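Local coordinates for LPXTG family cell surface protein Fms2 (Enterococcus faecium DO, PDB 5FCE) that is a cell-wall-anchored surface adhesin of the serine-glutamate repeat type, whose ligand-binding region, modelled here, probably attaches the bacterium to host ligands, at residues R12-M17 with S110-G115; V21-V26 with T72-A77; E2-T7 with K27-V32. All blocks are in the same frame, centred on the assembly; numbering follows the deposited sequence.

In the fold
Strand 21-28 is the spine that joins the three contacts, all in one mixed sheet. Strand 71-76 pairs along one edge of that strand (contact 2); on the other edge strand 14-16, which carries contact 1, and strand 6-7 (contact 3) follow in turn. V14 O to T23 N and D16 N to V21 O, each 2.9 Å, are probable hydrogen bonds. Contacts 1 and 2 have centres about 10 Å apart, and Y15 CE2 packs on A77 CB. Contacts 2 and 3, about 18 Å between centres, meet where V26 CG2 lies 3.5 Å from F6 CD1. Contacts 1 and 3 do not touch; their centres are about 24 Å apart, on opposite sides of the chain's centre.

Contact 1 (R12-M17 with S110-G115)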
# COMPACT_ATOMS: atom_id res chain seq x y z
N ARG A 12 6.44 1.49 10.45
CA ARG A 12 7.50 1.65 9.46
C ARG A 12 7.02 2.29 8.16
O ARG A 12 7.84 2.60 7.30
CB ARG A 12 8.18 0.31 9.18
CG ARG A 12 9.06 -0.17 10.33
CD ARG A 12 9.36 -1.65 10.17
NE ARG A 12 10.72 -1.99 10.60
CZ ARG A 12 11.26 -3.19 10.48
NH1 ARG A 12 10.57 -4.18 9.92
NH2 ARG A 12 12.50 -3.42 10.89
N ILE A 13 5.72 2.49 8.03
CA ILE A 13 5.19 3.27 6.90
C ILE A 13 5.62 4.72 7.09
O ILE A 13 5.51 5.26 8.20
CB ILE A 13 3.65 3.17 6.80
CG1 ILE A 13 3.24 1.74 6.39
CG2 ILE A 13 3.09 4.21 5.81
CD1 ILE A 13 1.74 1.47 6.49
N VAL A 14 6.11 5.36 6.02
CA VAL A 14 6.53 6.75 6.11
C VAL A 14 5.68 7.66 5.21
O VAL A 14 5.49 7.36 4.04
CB VAL A 14 8.02 6.93 5.74
CG1 VAL A 14 8.41 8.42 5.78
CG2 VAL A 14 8.90 6.12 6.68
N TYR A 15 5.14 8.74 5.77
CA TYR A 15 4.53 9.78 4.95
C TYR A 15 5.56 10.91 4.87
O TYR A 15 5.87 11.52 5.89
CB TYR A 15 3.24 10.31 5.57
CG TYR A 15 2.51 11.34 4.72
CD1 TYR A 15 2.88 12.69 4.73
CD2 TYR A 15 1.44 10.96 3.91
CE1 TYR A 15 2.21 13.62 3.94
CE2 TYR A 15 0.76 11.89 3.13
CZ TYR A 15 1.15 13.22 3.16
OH TYR A 15 0.48 14.14 2.38
N ASP A 16 6.08 11.17 3.68
CA ASP A 16 7.02 12.27 3.45
C ASP A 16 6.24 13.50 2.98
O ASP A 16 5.69 13.53 1.89
CB ASP A 16 8.09 11.84 2.43
CG ASP A 16 9.20 12.87 2.22
OD1 ASP A 16 8.89 14.07 2.08
OD2 ASP A 16 10.38 12.46 2.19
N MSE A 17 6.18 14.52 3.83
CA MSE A 17 5.44 15.75 3.58
C MSE A 17 6.07 16.59 2.46
O MSE A 17 5.37 17.28 1.70
CB MSE A 17 5.45 16.53 4.89
CG MSE A 17 4.73 17.82 4.97
SE MSE A 17 5.09 18.33 6.82
CE MSE A 17 4.07 16.87 7.64
N SER A 110 -0.14 5.57 13.35
CA SER A 110 1.13 4.95 13.73
C SER A 110 2.29 5.26 12.77
O SER A 110 3.44 4.94 13.06
CB SER A 110 0.99 3.43 13.87
OG SER A 110 0.76 2.83 12.60
N TRP A 111 1.97 5.91 11.65
CA TRP A 111 2.98 6.15 10.61
C TRP A 111 4.04 7.16 11.02
O TRP A 111 3.77 8.09 11.77
CB TRP A 111 2.31 6.68 9.34
CG TRP A 111 1.37 5.73 8.68
CD1 TRP A 111 1.07 4.46 9.06
CD2 TRP A 111 0.61 5.98 7.50
NE1 TRP A 111 0.14 3.91 8.20
CE2 TRP A 111 -0.14 4.83 7.22
CE3 TRP A 111 0.48 7.09 6.65
CZ2 TRP A 111 -1.01 4.74 6.13
CZ3 TRP A 111 -0.37 6.99 5.57
CH2 TRP A 111 -1.10 5.84 5.32
N THR A 112 5.26 6.95 10.53
CA THR A 112 6.31 7.95 10.62
C THR A 112 5.96 9.04 9.62
O THR A 112 5.61 8.75 8.48
CB THR A 112 7.68 7.33 10.27
OG1 THR A 112 7.90 6.17 11.08
CG2 THR A 112 8.81 8.32 10.53
N VAL A 113 6.01 10.30 10.06
CA VAL A 113 5.68 11.43 9.19
C VAL A 113 6.87 12.39 9.22
O VAL A 113 7.23 12.92 10.28
CB VAL A 113 4.40 12.17 9.65
CG1 VAL A 113 4.09 13.33 8.72
CG2 VAL A 113 3.22 11.23 9.71
N VAL A 114 7.49 12.61 8.06
CA VAL A 114 8.70 13.43 8.00
C VAL A 114 8.59 14.57 6.98
O VAL A 114 7.62 14.63 6.19
CB VAL A 114 9.96 12.59 7.68
CG1 VAL A 114 10.10 11.42 8.67
CG2 VAL A 114 9.87 12.06 6.26
N GLY A 115 9.59 15.44 6.98
CA GLY A 115 9.57 16.63 6.14
C GLY A 115 9.17 17.83 6.99
O GLY A 115 8.24 17.74 7.79
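Strand 112-114, close to the C-terminus of the domain, runs parallel to strand 14-16 in the mixed sheet of this SgrA fold, and the pair is packed tightly at its inner end and loosely at its outer one. The tight part is I13 on W111. With CG2 anti to the backbone N (chi1 -69°), I13 sets that methyl squarely over one face of the indole, 3.5 Å from the centroid of its five-membered ring, in a CH-pi contact. The CD1 end of the same side chain reaches W111 NE1 at 3.4 Å, while the indole N-H is bonded to L106 O. Helix 81-85 closes over this region, with I81 and I84 touching both W111 and Y15.

On the other face, V14, T112, D16 and V114 are partly exposed and meet lightly: V14 CG1 is 4.0 Å from V114 CG2. D16 OD1 accepts Q19 N from the following turn. At the solvent end the selenomethionine M17 bends at chi3, so that its CE rests 3.7 Å from V113 CG1.

Between them four main-chain bonds run in the parallel pattern. Y15 gives its N-H to T112 O at 2.8 Å and takes V114 N on its own O at 2.9 Å, while T112 N and M17 N bond to I13 O and V114 O, the first of these the most bent. Apolar burial holds the indole end, backbone bonding mainly the other.

Contact 2 (V21-V26 with T72-A77); sequences VITIPV and TIMISA
I22, I24, I73 and I75 put a row of branched apolar side chains on the buried face of an antiparallel strand pair, 21-26 with 72-77, in the mixed sheet of the SgrA domain. All four isoleucines share one shape, CG1 beside the backbone N and CG2 anti to it, with the chain running on extended to CD1. Contact across the pair is made mostly by branch tips: V26 CG1 meets I73 CD1 at 3.8 Å, and at the other end I22 CD1 lies 4.0 Å from A77 CB. I24 and I75 approach more loosely, tip to tip. L41 of strand 36-42 covers I22 and I24, and V58 of strand 54-60 covers I73 and I75, so this face looks into the core between the sheets.

I22 with I75 and I24 with I73 are the hydrogen-bonded pairs. I22 N to I75 O, at 2.7 Å, is almost straight (176° at the hydrogen). I73 N to I24 O is nearly as straight, but its donor lies 30° above the carbonyl plane, unlike the other three.

The opposite face, with V21, T23, T72 and M74, is more polar and more exposed. V21 and the selenomethionine M74 meet only loosely. Both threonines hold CG2 anti to the backbone N, which drives the two methyls against each other across the strands: T23 CG2 and T72 CG2 are 3.4 Å apart, closer than usual van der Waals contact.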
# COMPACT_ATOMS: atom_id res chain seq x y z
N VAL A 21 5.01 11.68 -0.64
CA VAL A 21 5.16 10.28 -1.02
C VAL A 21 4.96 9.40 0.22
O VAL A 21 5.46 9.72 1.29
CB VAL A 21 6.55 10.02 -1.65
CG1 VAL A 21 6.81 8.52 -1.82
CG2 VAL A 21 6.65 10.74 -3.00
N ILE A 22 4.20 8.32 0.05
CA ILE A 22 4.03 7.33 1.10
C ILE A 22 4.83 6.09 0.75
O ILE A 22 4.70 5.53 -0.35
CB ILE A 22 2.55 6.95 1.29
CG1 ILE A 22 1.74 8.19 1.67
CG2 ILE A 22 2.41 5.85 2.35
CD1 ILE A 22 0.23 8.01 1.65
N THR A 23 5.68 5.67 1.68
CA THR A 23 6.50 4.49 1.51
C THR A 23 5.98 3.37 2.42
O THR A 23 5.83 3.55 3.64
CB THR A 23 7.98 4.81 1.82
OG1 THR A 23 8.46 5.76 0.85
CG2 THR A 23 8.82 3.57 1.75
N ILE A 24 5.68 2.21 1.82
CA ILE A 24 5.09 1.09 2.54
C ILE A 24 5.91 -0.17 2.37
O ILE A 24 6.02 -0.70 1.26
CB ILE A 24 3.67 0.78 2.04
CG1 ILE A 24 2.79 2.02 2.14
CG2 ILE A 24 3.05 -0.34 2.86
CD1 ILE A 24 1.46 1.92 1.41
N PRO A 25 6.48 -0.67 3.47
CA PRO A 25 7.22 -1.93 3.41
C PRO A 25 6.27 -3.10 3.59
O PRO A 25 5.67 -3.25 4.66
CB PRO A 25 8.19 -1.83 4.60
CG PRO A 25 7.58 -0.80 5.54
CD PRO A 25 6.42 -0.12 4.84
N VAL A 26 6.11 -3.90 2.54
CA VAL A 26 5.24 -5.06 2.64
C VAL A 26 6.06 -6.34 2.74
O VAL A 26 7.15 -6.44 2.17
CB VAL A 26 4.24 -5.15 1.46
CG1 VAL A 26 3.45 -3.84 1.34
CG2 VAL A 26 4.97 -5.42 0.16
N THR A 72 9.48 -2.66 -0.86
CA THR A 72 9.06 -1.30 -0.61
C THR A 72 8.22 -0.73 -1.75
O THR A 72 8.69 -0.62 -2.88
CB THR A 72 10.27 -0.40 -0.36
OG1 THR A 72 10.84 -0.74 0.92
CG2 THR A 72 9.84 1.03 -0.33
N ILE A 73 6.99 -0.38 -1.43
CA ILE A 73 6.10 0.28 -2.38
C ILE A 73 6.11 1.78 -2.10
O ILE A 73 6.05 2.21 -0.94
CB ILE A 73 4.67 -0.27 -2.27
CG1 ILE A 73 4.66 -1.77 -2.59
CG2 ILE A 73 3.73 0.47 -3.23
CD1 ILE A 73 3.37 -2.49 -2.25
N MSE A 74 6.20 2.57 -3.16
CA MSE A 74 6.18 4.02 -3.02
C MSE A 74 4.98 4.56 -3.76
O MSE A 74 4.78 4.27 -4.95
CB MSE A 74 7.46 4.62 -3.60
CG MSE A 74 8.73 4.05 -2.98
SE MSE A 74 10.28 5.02 -3.68
CE MSE A 74 9.33 6.45 -4.64
N ILE A 75 4.17 5.34 -3.04
CA ILE A 75 2.92 5.87 -3.58
C ILE A 75 2.82 7.40 -3.44
O ILE A 75 3.05 7.96 -2.37
CB ILE A 75 1.71 5.18 -2.90
CG1 ILE A 75 1.55 3.75 -3.43
CG2 ILE A 75 0.44 5.95 -3.16
CD1 ILE A 75 0.50 2.91 -2.70
N SER A 76 2.47 8.08 -4.53
CA SER A 76 2.27 9.53 -4.46
C SER A 76 0.99 9.82 -3.66
O SER A 76 -0.06 9.27 -3.96
CB SER A 76 2.18 10.10 -5.88
OG SER A 76 1.98 11.49 -5.87
N ALA A 77 1.08 10.68 -2.64
CA ALA A 77 -0.07 10.96 -1.77
C ALA A 77 -1.06 11.96 -2.38
O ALA A 77 -0.70 13.10 -2.66
CB ALA A 77 0.41 11.48 -0.41

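Contact 3 (E2-T7 with K27-V32)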
# COMPACT_ATOMS: atom_id res chain seq x y z
N GLU A 2 -1.49 -21.78 -2.27
CA GLU A 2 -1.92 -20.82 -1.25
C GLU A 2 -1.87 -19.38 -1.77
O GLU A 2 -0.92 -18.98 -2.44
CB GLU A 2 -1.05 -20.95 0.00
CG GLU A 2 -1.84 -20.92 1.27
CD GLU A 2 -0.97 -20.80 2.51
OE1 GLU A 2 0.01 -21.58 2.66
OE2 GLU A 2 -1.29 -19.93 3.34
N ASN A 3 -2.90 -18.59 -1.45
CA ASN A 3 -2.96 -17.20 -1.93
C ASN A 3 -1.85 -16.32 -1.36
O ASN A 3 -1.58 -16.35 -0.16
CB ASN A 3 -4.31 -16.55 -1.56
CG ASN A 3 -5.48 -17.13 -2.32
OD1 ASN A 3 -5.33 -17.69 -3.40
ND2 ASN A 3 -6.68 -16.98 -1.75
N LEU A 4 -1.23 -15.52 -2.22
CA LEU A 4 -0.32 -14.46 -1.77
C LEU A 4 -1.02 -13.47 -0.85
O LEU A 4 -2.13 -13.02 -1.15
CB LEU A 4 0.23 -13.71 -2.98
CG LEU A 4 1.04 -12.44 -2.72
CD1 LEU A 4 2.40 -12.79 -2.15
CD2 LEU A 4 1.20 -11.63 -4.02
N SER A 5 -0.38 -13.13 0.27
CA SER A 5 -0.82 -12.02 1.11
C SER A 5 0.38 -11.25 1.62
O SER A 5 1.52 -11.75 1.61
CB SER A 5 -1.66 -12.50 2.29
OG SER A 5 -0.93 -13.42 3.08
N PHE A 6 0.14 -10.03 2.09
CA PHE A 6 1.19 -9.18 2.63
C PHE A 6 0.86 -8.74 4.05
O PHE A 6 -0.29 -8.44 4.36
CB PHE A 6 1.37 -7.91 1.77
CG PHE A 6 1.80 -8.19 0.35
CD1 PHE A 6 3.15 -8.36 0.03
CD2 PHE A 6 0.85 -8.28 -0.66
CE1 PHE A 6 3.53 -8.61 -1.30
CE2 PHE A 6 1.22 -8.54 -1.97
CZ PHE A 6 2.57 -8.72 -2.29
N THR A 7 1.87 -8.70 4.91
CA THR A 7 1.72 -8.09 6.22
C THR A 7 2.51 -6.79 6.20
O THR A 7 3.42 -6.64 5.38
CB THR A 7 2.22 -9.03 7.34
OG1 THR A 7 2.03 -8.43 8.63
CG2 THR A 7 3.67 -9.30 7.15
N LYS A 27 5.55 -7.30 3.50
CA LYS A 27 6.20 -8.61 3.61
C LYS A 27 5.29 -9.69 3.04
O LYS A 27 4.22 -9.97 3.59
CB LYS A 27 6.56 -8.91 5.07
CG LYS A 27 7.32 -10.23 5.26
CD LYS A 27 7.78 -10.47 6.70
CE LYS A 27 6.63 -10.87 7.62
NZ LYS A 27 7.02 -11.79 8.74
N PRO A 28 5.70 -10.30 1.92
CA PRO A 28 4.84 -11.33 1.33
C PRO A 28 4.93 -12.64 2.10
O PRO A 28 5.95 -12.90 2.75
CB PRO A 28 5.42 -11.53 -0.07
CG PRO A 28 6.85 -11.03 0.01
CD PRO A 28 6.95 -10.08 1.17
N ASN A 29 3.89 -13.46 2.01
CA ASN A 29 3.89 -14.75 2.69
C ASN A 29 4.51 -15.85 1.84
O ASN A 29 4.83 -16.93 2.33
CB ASN A 29 2.47 -15.15 3.12
CG ASN A 29 1.57 -15.49 1.94
OD1 ASN A 29 1.70 -14.92 0.86
ND2 ASN A 29 0.63 -16.41 2.16
N LYS A 30 4.68 -15.56 0.55
CA LYS A 30 5.23 -16.54 -0.38
C LYS A 30 5.99 -15.80 -1.46
O LYS A 30 5.85 -14.58 -1.59
CB LYS A 30 4.10 -17.37 -1.00
CG LYS A 30 3.11 -16.55 -1.79
CD LYS A 30 1.99 -17.43 -2.33
CE LYS A 30 2.54 -18.50 -3.26
NZ LYS A 30 1.50 -18.96 -4.23
N SER A 31 6.82 -16.52 -2.20
CA SER A 31 7.58 -15.91 -3.29
C SER A 31 6.75 -15.95 -4.57
O SER A 31 6.25 -17.00 -4.97
CB SER A 31 8.91 -16.65 -3.49
OG SER A 31 9.77 -16.49 -2.38
N VAL A 32 6.60 -14.79 -5.21
CA VAL A 32 5.81 -14.64 -6.43
C VAL A 32 6.50 -13.64 -7.33
O VAL A 32 6.89 -12.56 -6.89
CB VAL A 32 4.39 -14.10 -6.13
CG1 VAL A 32 3.60 -13.90 -7.43
CG2 VAL A 32 3.62 -15.04 -5.22
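The N-terminal segment of the SgrA domain joins the mixed sheet here, as a short antiparallel pairing of strand 6-7 with the end of strand 21-28 that gives way to side-chain bonding where the chain leaves the sheet. T7 and K27 form the hydrogen-bonded pair: T7 N reaches K27 O at 3.0 Å on a lone pair of that carbonyl, and K27 N returns to T7 O. Their side chains lie alongside each other on the exposed face, and T7 CG2, in the crowded position between backbone N and carbonyl carbon, presses on K27 CE at 3.4 Å, tighter than usual.

Beyond the F6-P28 pair, N29 takes over the pairing. Its CG also sits in the crowded position (chi1 69°), which brings the amide across to the backbone of 3-5. S5 N bonds to OD1 at 2.8 Å, straight at its hydrogen but coming from 60° above the carbonyl plane; ND2 gives a longer bond to N3 O, close to the amide plane. With N29 N also bonded to S5 O, three bonds tie this residue to the segment, and the two at OD1 and ND2 fix the rotation of its amide. Further out, K30 bends at chi3 and brings NZ to E2 O at 3.0 Å.

The inner face is apolar. L4, with CG anti to the backbone N, places CD1 against P28 CB at 3.9 Å, K30 CG and V32 CG2, while F6 sets CE1 3.7 Å from P28 CB.

W65 of strand 63-65 touches L4 and P28 and stacks edge-to-face with F6. Y96 and V94 of strand 91-96 cover L4 and F6 respectively, and T103 of strand 99-103 bonds to F6 O, so this edge piece of the mixed sheet also touches the four-stranded sheet.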